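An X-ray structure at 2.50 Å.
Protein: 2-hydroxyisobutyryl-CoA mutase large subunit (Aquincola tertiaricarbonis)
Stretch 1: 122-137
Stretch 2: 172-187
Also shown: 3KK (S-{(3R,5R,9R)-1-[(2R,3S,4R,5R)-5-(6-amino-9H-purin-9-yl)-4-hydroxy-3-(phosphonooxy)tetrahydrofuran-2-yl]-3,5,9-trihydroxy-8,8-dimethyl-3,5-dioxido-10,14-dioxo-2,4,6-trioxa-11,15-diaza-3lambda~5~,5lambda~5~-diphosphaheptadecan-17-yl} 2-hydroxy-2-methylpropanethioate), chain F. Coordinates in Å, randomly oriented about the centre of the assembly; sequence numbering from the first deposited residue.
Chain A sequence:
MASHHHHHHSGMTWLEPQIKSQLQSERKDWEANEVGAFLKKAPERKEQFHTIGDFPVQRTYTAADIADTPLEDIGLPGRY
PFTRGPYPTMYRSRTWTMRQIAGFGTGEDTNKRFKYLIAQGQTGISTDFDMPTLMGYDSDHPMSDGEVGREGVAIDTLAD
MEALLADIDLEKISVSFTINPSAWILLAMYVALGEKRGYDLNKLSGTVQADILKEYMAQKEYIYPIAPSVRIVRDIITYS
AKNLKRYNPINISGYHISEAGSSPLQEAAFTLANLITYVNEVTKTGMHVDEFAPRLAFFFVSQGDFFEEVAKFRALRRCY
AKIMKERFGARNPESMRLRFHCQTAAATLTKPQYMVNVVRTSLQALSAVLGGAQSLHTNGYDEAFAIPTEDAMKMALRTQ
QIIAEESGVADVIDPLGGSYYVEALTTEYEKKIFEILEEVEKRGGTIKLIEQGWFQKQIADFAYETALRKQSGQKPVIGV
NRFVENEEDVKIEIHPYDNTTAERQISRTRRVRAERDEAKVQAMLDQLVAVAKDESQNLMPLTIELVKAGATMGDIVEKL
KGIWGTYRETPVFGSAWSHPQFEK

Stretch 1, residues 122-137: QTGISTDFDMPTLMGY
Stretch 2 172-187: KISVSFTINPSAWILL

Two neighbouring parallel strands, paired in exact one-to-one register, carry a polar face beneath the bound acyl-CoA and a mainly apolar face on the other side, and past their ends a short helix and a turn continue the contact. Ile125, Ser126 and Thr127 lie beside Val175, Ser176 and Phe177, with CA atoms 4.6 to 4.9 Å apart, extended phi/psi throughout and strand directions 19° from parallel. The hydrogen-bond ladder zigzags as parallel pairing requires: Ile125 N to Ser174 O, 2.9 Å; Ser176 N to Ile125 O, 2.8 Å; Thr178 N to Thr127 O, 2.7 Å. The bond from Thr127 N to Ser176 O is weak, 2.9 Å but bent to 124°; Thr127 OG1 also donates to Ser176 O at 3.0 Å.

Alternation largely separates the chemistry. Ser126 (t), Ser176 (t) and Thr178 (m) share one face, where a water lies 2.7 Å from Ser126 OG, 2.9 Å from Ser176 OG and 2.7 Å from Thr178 OG1. Thr178 OG1 donates to Asp128 OD1 at 2.8 Å, while Asp128 OD2 comes 2.4 Å from ligand O3. On the other face, Ile125 CG2 packs 3.8 Å from Val175 CG1, and Thr127 joins them with its hydroxyl turned back to the backbone.

Phe129 (m, chi2 -88°), whose CA-to-CB bond points toward the second stretch, extends the apolar layer. Its edge is directed toward the face of Phe177 (m, chi2 -30°) in an offset edge-to-face pair, centroids 5.6 Å apart and planes at 71°; its CZ lies 3.3 Å from Leu186 CD2. A second water accepts from Phe129 N at 2.6 Å and donates to Thr178 O at 2.7 Å, bridging the diverging backbones.

Asp130 (p) then caps the helix that starts at Met131, its OD1 accepting from Thr133 N at 3.1 Å. At the helix end, Gly136 adopts phi 86° in a Schellman motif; here Leu134 O approaches Pro181 CG to 3.2 Å, and Ser182 OG (p) lies 2.9 Å from Thr133 O.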

ATOM      1  N   GLN A 122      -0.143  10.442 -16.288  1.00 19.85           N
ATOM      2  CA  GLN A 122      -0.492   9.237 -17.018  1.00 20.22           C
ATOM      3  C   GLN A 122       0.316   9.257 -18.354  1.00 26.96           C
ATOM      4  O   GLN A 122       0.515  10.323 -18.951  1.00 27.23           O
ATOM      5  CB  GLN A 122      -2.001   9.127 -17.245  1.00 20.85           C
ATOM      6  CG  GLN A 122      -2.473   9.329 -18.705  1.00 23.97           C
ATOM      7  CD  GLN A 122      -3.899   8.914 -18.869  1.00 30.23           C
ATOM      8  OE1 GLN A 122      -4.398   7.972 -18.193  1.00 23.81           O
ATOM      9  NE2 GLN A 122      -4.580   9.593 -19.777  1.00 20.77           N
ATOM     10  N   THR A 123       0.812   8.068 -18.758  1.00 25.86           N
ATOM     11  CA  THR A 123       1.690   7.804 -19.899  1.00 26.05           C
ATOM     12  C   THR A 123       1.018   7.031 -21.043  1.00 29.44           C
ATOM     13  O   THR A 123       1.639   6.768 -22.075  1.00 32.02           O
ATOM     14  CB  THR A 123       3.014   7.188 -19.373  1.00 29.89           C
ATOM     15  OG1 THR A 123       2.731   5.975 -18.672  1.00 29.44           O
ATOM     16  CG2 THR A 123       3.774   8.150 -18.425  1.00 26.26           C
ATOM     17  N   GLY A 124      -0.255   6.708 -20.861  1.00 26.64           N
ATOM     18  CA  GLY A 124      -1.092   6.023 -21.842  1.00 25.97           C
ATOM     19  C   GLY A 124      -2.546   6.390 -21.664  1.00 25.62           C
ATOM     20  O   GLY A 124      -2.977   6.617 -20.544  1.00 24.20           O
ATOM     21  N   ILE A 125      -3.306   6.460 -22.754  1.00 23.91           N
ATOM     22  CA  ILE A 125      -4.734   6.773 -22.713  1.00 22.80           C
ATOM     23  C   ILE A 125      -5.592   5.484 -22.665  1.00 25.43           C
ATOM     24  O   ILE A 125      -5.321   4.545 -23.402  1.00 25.75           O
ATOM     25  CB  ILE A 125      -5.109   7.711 -23.896  1.00 24.76           C
ATOM     26  CG1 ILE A 125      -4.767   9.172 -23.548  1.00 25.47           C
ATOM     27  CG2 ILE A 125      -6.572   7.558 -24.373  1.00 22.84           C
ATOM     28  CD1 ILE A 125      -4.357   9.976 -24.744  1.00 31.57           C
ATOM     29  N   SER A 126      -6.608   5.455 -21.789  1.00 21.89           N
ATOM     30  CA  SER A 126      -7.579   4.372 -21.708  1.00 21.70           C
ATOM     31  C   SER A 126      -8.958   5.009 -21.834  1.00 23.80           C
ATOM     32  O   SER A 126      -9.217   6.044 -21.226  1.00 24.02           O
ATOM     33  CB  SER A 126      -7.448   3.570 -20.410  1.00 23.13           C
ATOM     34  OG  SER A 126      -8.459   2.577 -20.284  1.00 25.59           O
ATOM     35  N   THR A 127      -9.830   4.416 -22.626  1.00 21.54           N
ATOM     36  CA  THR A 127     -11.161   4.972 -22.839  1.00 20.90           C
ATOM     37  C   THR A 127     -12.247   3.934 -22.579  1.00 23.56           C
ATOM     38  O   THR A 127     -12.212   2.835 -23.161  1.00 22.81           O
ATOM     39  CB  THR A 127     -11.290   5.524 -24.277  1.00 25.97           C
ATOM     40  OG1 THR A 127     -10.031   6.048 -24.744  1.00 23.58           O
ATOM     41  CG2 THR A 127     -12.434   6.544 -24.420  1.00 23.88           C
ATOM     42  N   ASP A 128     -13.201   4.290 -21.701  1.00 21.09           N
ATOM     43  CA  ASP A 128     -14.415   3.541 -21.415  1.00 20.92           C
ATOM     44  C   ASP A 128     -15.594   4.216 -22.053  1.00 23.02           C
ATOM     45  O   ASP A 128     -15.726   5.434 -22.004  1.00 24.05           O
ATOM     46  CB  ASP A 128     -14.643   3.302 -19.921  1.00 22.10           C
ATOM     47  CG  ASP A 128     -13.981   2.001 -19.505  1.00 24.97           C
ATOM     48  OD1 ASP A 128     -12.945   1.643 -20.126  1.00 23.91           O
ATOM     49  OD2 ASP A 128     -14.452   1.380 -18.498  1.00 20.48           O
ATOM     50  N   PHE A 129     -16.448   3.415 -22.663  1.00 20.45           N
ATOM     51  CA  PHE A 129     -17.601   3.860 -23.452  1.00 19.97           C
ATOM     52  C   PHE A 129     -18.921   3.631 -22.735  1.00 25.81           C
ATOM     53  O   PHE A 129     -18.995   2.822 -21.806  1.00 25.57           O
ATOM     54  CB  PHE A 129     -17.578   3.173 -24.831  1.00 20.20           C
ATOM     55  CG  PHE A 129     -16.277   3.429 -25.576  1.00 20.21           C
ATOM     56  CD1 PHE A 129     -16.129   4.551 -26.391  1.00 21.63           C
ATOM     57  CD2 PHE A 129     -15.184   2.580 -25.413  1.00 19.45           C
ATOM     58  CE1 PHE A 129     -14.909   4.826 -27.022  1.00 21.71           C
ATOM     59  CE2 PHE A 129     -13.962   2.870 -26.025  1.00 21.70           C
ATOM     60  CZ  PHE A 129     -13.839   3.980 -26.845  1.00 20.63           C
ATOM     61  N   ASP A 130     -19.957   4.382 -23.132  1.00 23.23           N
ATOM     62  CA  ASP A 130     -21.263   4.212 -22.548  1.00 22.39           C
ATOM     63  C   ASP A 130     -21.924   2.909 -23.070  1.00 27.58           C
ATOM     64  O   ASP A 130     -21.433   2.297 -24.027  1.00 28.03           O
ATOM     65  CB  ASP A 130     -22.130   5.454 -22.788  1.00 23.79           C
ATOM     66  CG  ASP A 130     -22.458   5.793 -24.218  1.00 28.01           C
ATOM     67  OD1 ASP A 130     -22.240   4.943 -25.096  1.00 29.34           O
ATOM     68  OD2 ASP A 130     -23.020   6.869 -24.447  1.00 34.09           O
ATOM     69  N   MET A 131     -23.042   2.526 -22.463  1.00 23.36           N
ATOM     70  CA  MET A 131     -23.784   1.338 -22.838  1.00 23.94           C
ATOM     71  C   MET A 131     -24.255   1.340 -24.271  1.00 27.44           C
ATOM     72  O   MET A 131     -23.991   0.343 -24.937  1.00 27.97           O
ATOM     73  CB  MET A 131     -24.925   1.053 -21.851  1.00 26.48           C
ATOM     74  CG  MET A 131     -24.464   0.728 -20.445  1.00 28.25           C
ATOM     75  SD  MET A 131     -23.007  -0.351 -20.361  1.00 30.73           S
ATOM     76  CE  MET A 131     -23.617  -1.898 -20.929  1.00 27.14           C
ATOM     77  N   PRO A 132     -24.880   2.423 -24.814  1.00 22.25           N
ATOM     78  CA  PRO A 132     -25.279   2.387 -26.243  1.00 21.79           C
ATOM     79  C   PRO A 132     -24.119   2.000 -27.176  1.00 29.06           C
ATOM     80  O   PRO A 132     -24.254   1.065 -27.973  1.00 31.71           O
ATOM     81  CB  PRO A 132     -25.798   3.809 -26.503  1.00 22.38           C
ATOM     82  CG  PRO A 132     -26.299   4.253 -25.179  1.00 26.71           C
ATOM     83  CD  PRO A 132     -25.339   3.674 -24.168  1.00 21.90           C
ATOM     84  N   THR A 133     -22.956   2.652 -27.006  1.00 23.46           N
ATOM     85  CA  THR A 133     -21.731   2.438 -27.777  1.00 23.20           C
ATOM     86  C   THR A 133     -21.206   1.005 -27.635  1.00 26.78           C
ATOM     87  O   THR A 133     -20.836   0.379 -28.631  1.00 27.10           O
ATOM     88  CB  THR A 133     -20.701   3.530 -27.405  1.00 26.95           C
ATOM     89  OG1 THR A 133     -21.299   4.805 -27.627  1.00 24.85           O
ATOM     90  CG2 THR A 133     -19.394   3.428 -28.181  1.00 23.28           C
ATOM     91  N   LEU A 134     -21.183   0.495 -26.390  1.00 23.27           N
ATOM     92  CA  LEU A 134     -20.740  -0.866 -26.052  1.00 21.97           C
ATOM     93  C   LEU A 134     -21.647  -1.926 -26.695  1.00 27.67           C
ATOM     94  O   LEU A 134     -21.167  -2.968 -27.158  1.00 28.08           O
ATOM     95  CB  LEU A 134     -20.700  -1.047 -24.531  1.00 20.23           C
ATOM     96  CG  LEU A 134     -19.554  -0.322 -23.771  1.00 22.12           C
ATOM     97  CD1 LEU A 134     -19.755  -0.424 -22.253  1.00 20.60           C
ATOM     98  CD2 LEU A 134     -18.170  -0.821 -24.199  1.00 20.29           C
ATOM     99  N   MET A 135     -22.951  -1.624 -26.741  1.00 23.70           N
ATOM    100  CA  MET A 135     -24.014  -2.481 -27.252  1.00 22.73           C
ATOM    101  C   MET A 135     -24.309  -2.307 -28.753  1.00 27.58           C
ATOM    102  O   MET A 135     -25.150  -3.018 -29.288  1.00 27.54           O
ATOM    103  CB  MET A 135     -25.282  -2.335 -26.370  1.00 23.89           C
ATOM    104  CG  MET A 135     -25.073  -2.714 -24.916  1.00 25.14           C
ATOM    105  SD  MET A 135     -24.181  -4.266 -24.655  1.00 28.43           S
ATOM    106  CE  MET A 135     -25.464  -5.548 -24.919  1.00 24.00           C
ATOM    107  N   GLY A 136     -23.614  -1.380 -29.401  1.00 25.70           N
ATOM    108  CA  GLY A 136     -23.724  -1.137 -30.838  1.00 27.31           C
ATOM    109  C   GLY A 136     -24.815  -0.196 -31.300  1.00 32.05           C
ATOM    110  O   GLY A 136     -25.161  -0.186 -32.484  1.00 33.48           O
ATOM    111  N   TYR A 137     -25.349   0.610 -30.381  1.00 28.11           N
ATOM    112  CA  TYR A 137     -26.433   1.542 -30.672  1.00 28.25           C
ATOM    113  C   TYR A 137     -25.968   2.967 -30.777  1.00 35.10           C
ATOM    114  O   TYR A 137     -25.034   3.392 -30.077  1.00 35.80           O
ATOM    115  CB  TYR A 137     -27.522   1.489 -29.579  1.00 28.21           C
ATOM    116  CG  TYR A 137     -28.208   0.152 -29.411  1.00 28.65           C
ATOM    117  CD1 TYR A 137     -29.103  -0.317 -30.364  1.00 31.21           C
ATOM    118  CD2 TYR A 137     -28.029  -0.604 -28.253  1.00 27.79           C
ATOM    119  CE1 TYR A 137     -29.764  -1.535 -30.199  1.00 33.86           C
ATOM    120  CE2 TYR A 137     -28.658  -1.834 -28.089  1.00 28.83           C
ATOM    121  CZ  TYR A 137     -29.544  -2.288 -29.055  1.00 41.22           C
ATOM    122  OH  TYR A 137     -30.193  -3.489 -28.880  1.00 43.58           O
ATOM    123  N   LYS A 172       2.646   9.897 -30.731  1.00 40.27           N
ATOM    124  CA  LYS A 172       3.463  10.125 -29.539  1.00 39.64           C
ATOM    125  C   LYS A 172       2.921   9.550 -28.205  1.00 41.05           C
ATOM    126  O   LYS A 172       3.656   9.499 -27.221  1.00 40.82           O
ATOM    127  CB  LYS A 172       3.846  11.600 -29.457  1.00 42.94           C
ATOM    128  CG  LYS A 172       4.926  11.921 -30.499  1.00 46.70           C
ATOM    129  CD  LYS A 172       5.064  13.367 -30.877  1.00 49.34           C
ATOM    130  CE  LYS A 172       5.663  13.454 -32.271  1.00 60.18           C
ATOM    131  NZ  LYS A 172       4.675  13.197 -33.370  1.00 62.11           N
ATOM    132  N   ILE A 173       1.666   9.098 -28.183  1.00 36.36           N
ATOM    133  CA  ILE A 173       1.055   8.453 -27.006  1.00 34.36           C
ATOM    134  C   ILE A 173       0.189   7.267 -27.458  1.00 37.93           C
ATOM    135  O   ILE A 173      -0.483   7.374 -28.493  1.00 39.11           O
ATOM    136  CB  ILE A 173       0.276   9.461 -26.069  1.00 34.15           C
ATOM    137  CG1 ILE A 173      -0.034   8.837 -24.676  1.00 31.95           C
ATOM    138  CG2 ILE A 173      -0.991  10.051 -26.721  1.00 32.43           C
ATOM    139  CD1 ILE A 173      -0.422   9.848 -23.523  1.00 26.51           C
ATOM    140  N   SER A 174       0.183   6.154 -26.694  1.00 33.39           N
ATOM    141  CA  SER A 174      -0.698   5.015 -27.025  1.00 32.26           C
ATOM    142  C   SER A 174      -2.136   5.279 -26.535  1.00 32.08           C
ATOM    143  O   SER A 174      -2.339   5.887 -25.472  1.00 29.65           O
ATOM    144  CB  SER A 174      -0.171   3.696 -26.470  1.00 34.71           C
ATOM    145  OG  SER A 174      -0.084   3.705 -25.058  1.00 41.67           O
ATOM    146  N   VAL A 175      -3.115   4.848 -27.349  1.00 29.06           N
ATOM    147  CA  VAL A 175      -4.549   5.004 -27.106  1.00 27.79           C
ATOM    148  C   VAL A 175      -5.296   3.660 -27.078  1.00 31.07           C
ATOM    149  O   VAL A 175      -5.468   3.022 -28.129  1.00 32.32           O
ATOM    150  CB  VAL A 175      -5.210   6.018 -28.095  1.00 29.74           C
ATOM    151  CG1 VAL A 175      -6.719   6.144 -27.852  1.00 27.86           C
ATOM    152  CG2 VAL A 175      -4.526   7.391 -28.035  1.00 30.19           C
ATOM    153  N   SER A 176      -5.809   3.308 -25.884  1.00 26.69           N
ATOM    154  CA  SER A 176      -6.614   2.127 -25.592  1.00 25.46           C
ATOM    155  C   SER A 176      -8.129   2.455 -25.612  1.00 27.35           C
ATOM    156  O   SER A 176      -8.566   3.480 -25.068  1.00 27.40           O
ATOM    157  CB  SER A 176      -6.232   1.537 -24.228  1.00 24.26           C
ATOM    158  OG  SER A 176      -6.931   0.324 -23.990  1.00 22.12           O
ATOM    159  N   PHE A 177      -8.916   1.559 -26.217  1.00 23.56           N
ATOM    160  CA  PHE A 177     -10.380   1.634 -26.313  1.00 22.62           C
ATOM    161  C   PHE A 177     -10.991   0.383 -25.670  1.00 25.13           C
ATOM    162  O   PHE A 177     -10.724  -0.741 -26.118  1.00 25.61           O
ATOM    163  CB  PHE A 177     -10.828   1.736 -27.780  1.00 24.21           C
ATOM    164  CG  PHE A 177     -10.569   3.037 -28.507  1.00 25.41           C
ATOM    165  CD1 PHE A 177     -10.539   4.251 -27.818  1.00 25.82           C
ATOM    166  CD2 PHE A 177     -10.406   3.055 -29.892  1.00 27.37           C
ATOM    167  CE1 PHE A 177     -10.343   5.452 -28.501  1.00 27.08           C
ATOM    168  CE2 PHE A 177     -10.216   4.260 -30.583  1.00 29.46           C
ATOM    169  CZ  PHE A 177     -10.206   5.448 -29.890  1.00 28.46           C
ATOM    170  N   THR A 178     -11.766   0.563 -24.583  1.00 22.27           N
ATOM    171  CA  THR A 178     -12.443  -0.565 -23.920  1.00 21.57           C
ATOM    172  C   THR A 178     -13.755  -0.815 -24.687  1.00 26.55           C
ATOM    173  O   THR A 178     -14.850  -0.500 -24.208  1.00 26.81           O
ATOM    174  CB  THR A 178     -12.678  -0.273 -22.471  1.00 20.33           C
ATOM    175  OG1 THR A 178     -11.441   0.092 -21.896  1.00 20.09           O
ATOM    176  CG2 THR A 178     -13.294  -1.436 -21.736  1.00 18.32           C
ATOM    177  N   ILE A 179     -13.607  -1.345 -25.896  1.00 23.23           N
ATOM    178  CA  ILE A 179     -14.695  -1.570 -26.814  1.00 23.54           C
ATOM    179  C   ILE A 179     -14.696  -3.058 -27.208  1.00 27.52           C
ATOM    180  O   ILE A 179     -13.636  -3.662 -27.317  1.00 27.62           O
ATOM    181  CB  ILE A 179     -14.607  -0.553 -28.004  1.00 26.75           C
ATOM    182  CG1 ILE A 179     -15.921  -0.495 -28.846  1.00 26.30           C
ATOM    183  CG2 ILE A 179     -13.352  -0.767 -28.864  1.00 27.53           C
ATOM    184  CD1 ILE A 179     -17.020   0.367 -28.263  1.00 21.15           C
ATOM    185  N   ASN A 180     -15.881  -3.656 -27.308  1.00 23.28           N
ATOM    186  CA  ASN A 180     -15.980  -5.086 -27.550  1.00 23.71           C
ATOM    187  C   ASN A 180     -16.769  -5.553 -28.802  1.00 29.68           C
ATOM    188  O   ASN A 180     -16.132  -5.649 -29.852  1.00 30.08           O
ATOM    189  CB  ASN A 180     -16.301  -5.847 -26.254  1.00 18.23           C
ATOM    190  CG  ASN A 180     -15.236  -5.651 -25.209  1.00 25.77           C
ATOM    191  OD1 ASN A 180     -14.179  -6.255 -25.273  1.00 17.25           O
ATOM    192  ND2 ASN A 180     -15.472  -4.767 -24.238  1.00 22.18           N
ATOM    193  N   PRO A 181     -18.105  -5.841 -28.782  1.00 24.81           N
ATOM    194  CA  PRO A 181     -18.754  -6.293 -30.029  1.00 23.85           C
ATOM    195  C   PRO A 181     -18.688  -5.296 -31.197  1.00 28.79           C
ATOM    196  O   PRO A 181     -18.769  -5.706 -32.363  1.00 29.97           O
ATOM    197  CB  PRO A 181     -20.191  -6.604 -29.588  1.00 24.88           C
ATOM    198  CG  PRO A 181     -20.392  -5.867 -28.331  1.00 28.39           C
ATOM    199  CD  PRO A 181     -19.070  -5.814 -27.660  1.00 23.97           C
ATOM    200  N   SER A 182     -18.546  -3.999 -30.893  1.00 25.34           N
ATOM    201  CA  SER A 182     -18.461  -2.938 -31.903  1.00 26.91           C
ATOM    202  C   SER A 182     -17.018  -2.385 -31.995  1.00 34.02           C
ATOM    203  O   SER A 182     -16.800  -1.276 -32.506  1.00 35.26           O
ATOM    204  CB  SER A 182     -19.461  -1.829 -31.597  1.00 29.57           C
ATOM    205  OG  SER A 182     -19.247  -1.317 -30.292  1.00 37.25           O
ATOM    206  N   ALA A 183     -16.029  -3.194 -31.535  1.00 29.83           N
ATOM    207  CA  ALA A 183     -14.611  -2.852 -31.572  1.00 29.48           C
ATOM    208  C   ALA A 183     -14.100  -2.554 -32.973  1.00 35.55           C
ATOM    209  O   ALA A 183     -13.268  -1.646 -33.127  1.00 35.98           O
ATOM    210  CB  ALA A 183     -13.781  -3.963 -30.953  1.00 29.46           C
ATOM    211  N   TRP A 184     -14.577  -3.321 -33.995  1.00 31.66           N
ATOM    212  CA  TRP A 184     -14.109  -3.151 -35.368  1.00 32.30           C
ATOM    213  C   TRP A 184     -14.447  -1.781 -35.944  1.00 34.16           C
ATOM    214  O   TRP A 184     -13.633  -1.206 -36.673  1.00 34.87           O
ATOM    215  CB  TRP A 184     -14.514  -4.334 -36.262  1.00 32.92           C
ATOM    216  CG  TRP A 184     -15.736  -4.161 -37.131  1.00 35.43           C
ATOM    217  CD1 TRP A 184     -15.755  -3.885 -38.469  1.00 39.62           C
ATOM    218  CD2 TRP A 184     -17.105  -4.345 -36.739  1.00 35.30           C
ATOM    219  NE1 TRP A 184     -17.051  -3.884 -38.937  1.00 39.81           N
ATOM    220  CE2 TRP A 184     -17.902  -4.157 -37.895  1.00 41.16           C
ATOM    221  CE3 TRP A 184     -17.744  -4.629 -35.517  1.00 35.56           C
ATOM    222  CZ2 TRP A 184     -19.307  -4.270 -37.866  1.00 40.80           C
ATOM    223  CZ3 TRP A 184     -19.133  -4.704 -35.483  1.00 37.03           C
ATOM    224  CH2 TRP A 184     -19.899  -4.548 -36.647  1.00 39.05           C
ATOM    225  N   ILE A 185     -15.627  -1.249 -35.567  1.00 28.97           N
ATOM    226  CA  ILE A 185     -16.133   0.070 -35.974  1.00 28.80           C
ATOM    227  C   ILE A 185     -15.220   1.158 -35.370  1.00 33.01           C
ATOM    228  O   ILE A 185     -14.787   2.057 -36.076  1.00 34.32           O
ATOM    229  CB  ILE A 185     -17.643   0.216 -35.589  1.00 30.46           C
ATOM    230  CG1 ILE A 185     -18.510  -0.678 -36.487  1.00 30.57           C
ATOM    231  CG2 ILE A 185     -18.110   1.688 -35.620  1.00 30.13           C
ATOM    232  CD1 ILE A 185     -19.799  -0.938 -35.973  1.00 30.97           C
ATOM    233  N   LEU A 186     -14.889   1.030 -34.084  1.00 29.75           N
ATOM    234  CA  LEU A 186     -13.986   1.972 -33.422  1.00 28.88           C
ATOM    235  C   LEU A 186     -12.563   1.916 -33.941  1.00 33.99           C
ATOM    236  O   LEU A 186     -11.938   2.967 -34.075  1.00 35.70           O
ATOM    237  CB  LEU A 186     -14.079   1.876 -31.903  1.00 26.77           C
ATOM    238  CG  LEU A 186     -15.016   2.903 -31.331  1.00 28.85           C
ATOM    239  CD1 LEU A 186     -16.445   2.529 -31.544  1.00 28.90           C
ATOM    240  CD2 LEU A 186     -14.789   3.072 -29.917  1.00 30.49           C
ATOM    241  N   LEU A 187     -12.087   0.708 -34.322  1.00 29.73           N
ATOM    242  CA  LEU A 187     -10.782   0.541 -34.947  1.00 30.57           C
ATOM    243  C   LEU A 187     -10.773   1.190 -36.358  1.00 37.55           C
ATOM    244  O   LEU A 187      -9.782   1.821 -36.741  1.00 39.69           O
ATOM    245  CB  LEU A 187     -10.369  -0.947 -35.013  1.00 30.27           C
ATOM    246  CG  LEU A 187      -9.003  -1.257 -35.663  1.00 34.65           C
ATOM    247  CD1 LEU A 187      -7.826  -0.496 -34.988  1.00 32.90           C
ATOM    248  CD2 LEU A 187      -8.764  -2.741 -35.748  1.00 34.63           C
TER
HETATM  249  C4  3KK F 802     -14.876  -2.285 -18.325  0.50  6.91           C
HETATM  250  C3  3KK F 802     -13.518  -1.971 -17.705  0.50 12.48           C
HETATM  251  C2  3KK F 802     -13.382  -2.663 -16.350  0.50 14.70           C
HETATM  252  O3  3KK F 802     -13.453  -0.568 -17.516  0.50 11.40           O
HETATM  253  C1  3KK F 802     -12.350  -2.397 -18.605  0.50 19.36           C
HETATM  254  O1  3KK F 802     -12.349  -3.461 -19.227  0.50 19.20           O
HETATM  255  S1P 3KK F 802     -11.040  -1.220 -18.643  0.50 26.37           S
HETATM  256  C2P 3KK F 802      -9.850  -1.957 -19.798  0.50 22.78           C
HETATM  257  C3P 3KK F 802      -8.794  -0.947 -20.170  0.50 22.35           C
HETATM  258  N4P 3KK F 802      -7.815  -1.614 -21.018  0.50 20.57           N
HETATM  259  C5P 3KK F 802      -6.559  -1.174 -21.139  0.50 21.79           C
HETATM  260  O5P 3KK F 802      -6.112  -0.172 -20.571  0.50 21.65           O
HETATM  261  C6P 3KK F 802      -5.708  -2.046 -22.068  0.50 24.04           C
HETATM  262  C7P 3KK F 802      -4.323  -1.461 -22.302  0.50 26.92           C
HETATM  263  N8P 3KK F 802      -3.516  -2.379 -23.114  0.50 28.88           N
HETATM  264  C9P 3KK F 802      -2.330  -2.001 -23.616  0.50 28.49           C
HETATM  265  O9P 3KK F 802      -1.870  -0.870 -23.451  0.50 29.02           O
HETATM  266  CAP 3KK F 802      -1.610  -3.039 -24.526  0.50 27.59           C
HETATM  267  OAP 3KK F 802      -2.542  -3.787 -25.337  0.50 27.43           O
HETATM  268  CBP 3KK F 802      -0.499  -3.910 -23.849  0.50 27.99           C
HETATM  269  CDP 3KK F 802       0.267  -4.704 -24.918  0.50 26.17           C
HETATM  270  CEP 3KK F 802      -1.094  -4.914 -22.856  0.50 28.00           C
HETATM  271  CCP 3KK F 802       0.542  -3.028 -23.127  0.50 29.25           C
HETATM  272  O6A 3KK F 802       1.018  -2.031 -24.049  0.50 28.82           O
HETATM  273  P2A 3KK F 802       1.773  -0.703 -23.636  0.50 29.74           P
HETATM  274  O4A 3KK F 802       1.107  -0.092 -22.476  0.50 28.43           O
HETATM  275  O5A 3KK F 802       1.944   0.107 -24.867  0.50 33.02           O
HETATM  276  O3A 3KK F 802       3.187  -1.315 -23.125  0.50 33.55           O
HETATM  277  P1A 3KK F 802       4.338  -2.063 -24.028  0.50 33.76           P
HETATM  278  O1A 3KK F 802       3.818  -2.540 -25.337  0.50 34.58           O
HETATM  279  O2A 3KK F 802       5.012  -3.033 -23.149  0.50 32.48           O
HETATM  280  O5B 3KK F 802       5.317  -0.774 -24.205  0.50 33.39           O
HETATM  281  C5B 3KK F 802       5.235   0.149 -25.314  0.50 34.44           C
HETATM  282  C4B 3KK F 802       6.545   0.120 -26.123  0.50 36.96           C
HETATM  283  O4B 3KK F 802       7.720   0.194 -25.260  0.50 38.51           O
HETATM  284  C3B 3KK F 802       6.670  -1.174 -26.921  0.50 38.73           C
HETATM  285  O3B 3KK F 802       7.288  -0.859 -28.192  0.50 44.84           O
HETATM  286  P3B 3KK F 802       6.504  -0.932 -29.603  0.50 43.89           P
HETATM  287  O8A 3KK F 802       6.098  -2.354 -29.668  0.50 39.49           O
HETATM  288  O7A 3KK F 802       5.417   0.053 -29.432  0.50 45.33           O
HETATM  289  O9A 3KK F 802       7.563  -0.525 -30.558  0.50 47.76           O
HETATM  290  C2B 3KK F 802       7.593  -2.026 -26.068  0.50 35.54           C
HETATM  291  O2B 3KK F 802       8.305  -2.993 -26.848  0.50 35.58           O
HETATM  292  C1B 3KK F 802       8.522  -0.989 -25.471  0.50 38.06           C
HETATM  293  N9A 3KK F 802       9.094  -1.420 -24.161  0.50 42.50           N
HETATM  294  C8A 3KK F 802       8.465  -1.658 -23.011  0.50 42.80           C
HETATM  295  N7A 3KK F 802       9.372  -2.025 -22.110  0.50 44.40           N
HETATM  296  C5A 3KK F 802      10.577  -1.994 -22.689  0.50 46.16           C
HETATM  297  C4A 3KK F 802      10.399  -1.609 -23.969  0.50 45.41           C
HETATM  298  N3A 3KK F 802      11.449  -1.481 -24.822  0.50 44.89           N
HETATM  299  C2A 3KK F 802      12.766  -1.736 -24.376  0.50 45.91           C
HETATM  300  N1A 3KK F 802      12.905  -2.135 -23.018  0.50 46.88           N
HETATM  301  C6A 3KK F 802      11.817  -2.266 -22.229  0.50 45.41           C
HETATM  302  N6A 3KK F 802      11.934  -2.645 -20.955  0.50 43.70           N
HETATM  303  O   HOH W   1      -9.206   1.422 -22.624  1.00 25.50           O
HETATM  304  O   HOH W   2     -16.067   0.830 -22.227  1.00 14.14           O
HETATM  305  O   HOH W   3     -18.619  -2.561 -28.184  1.00 24.10           O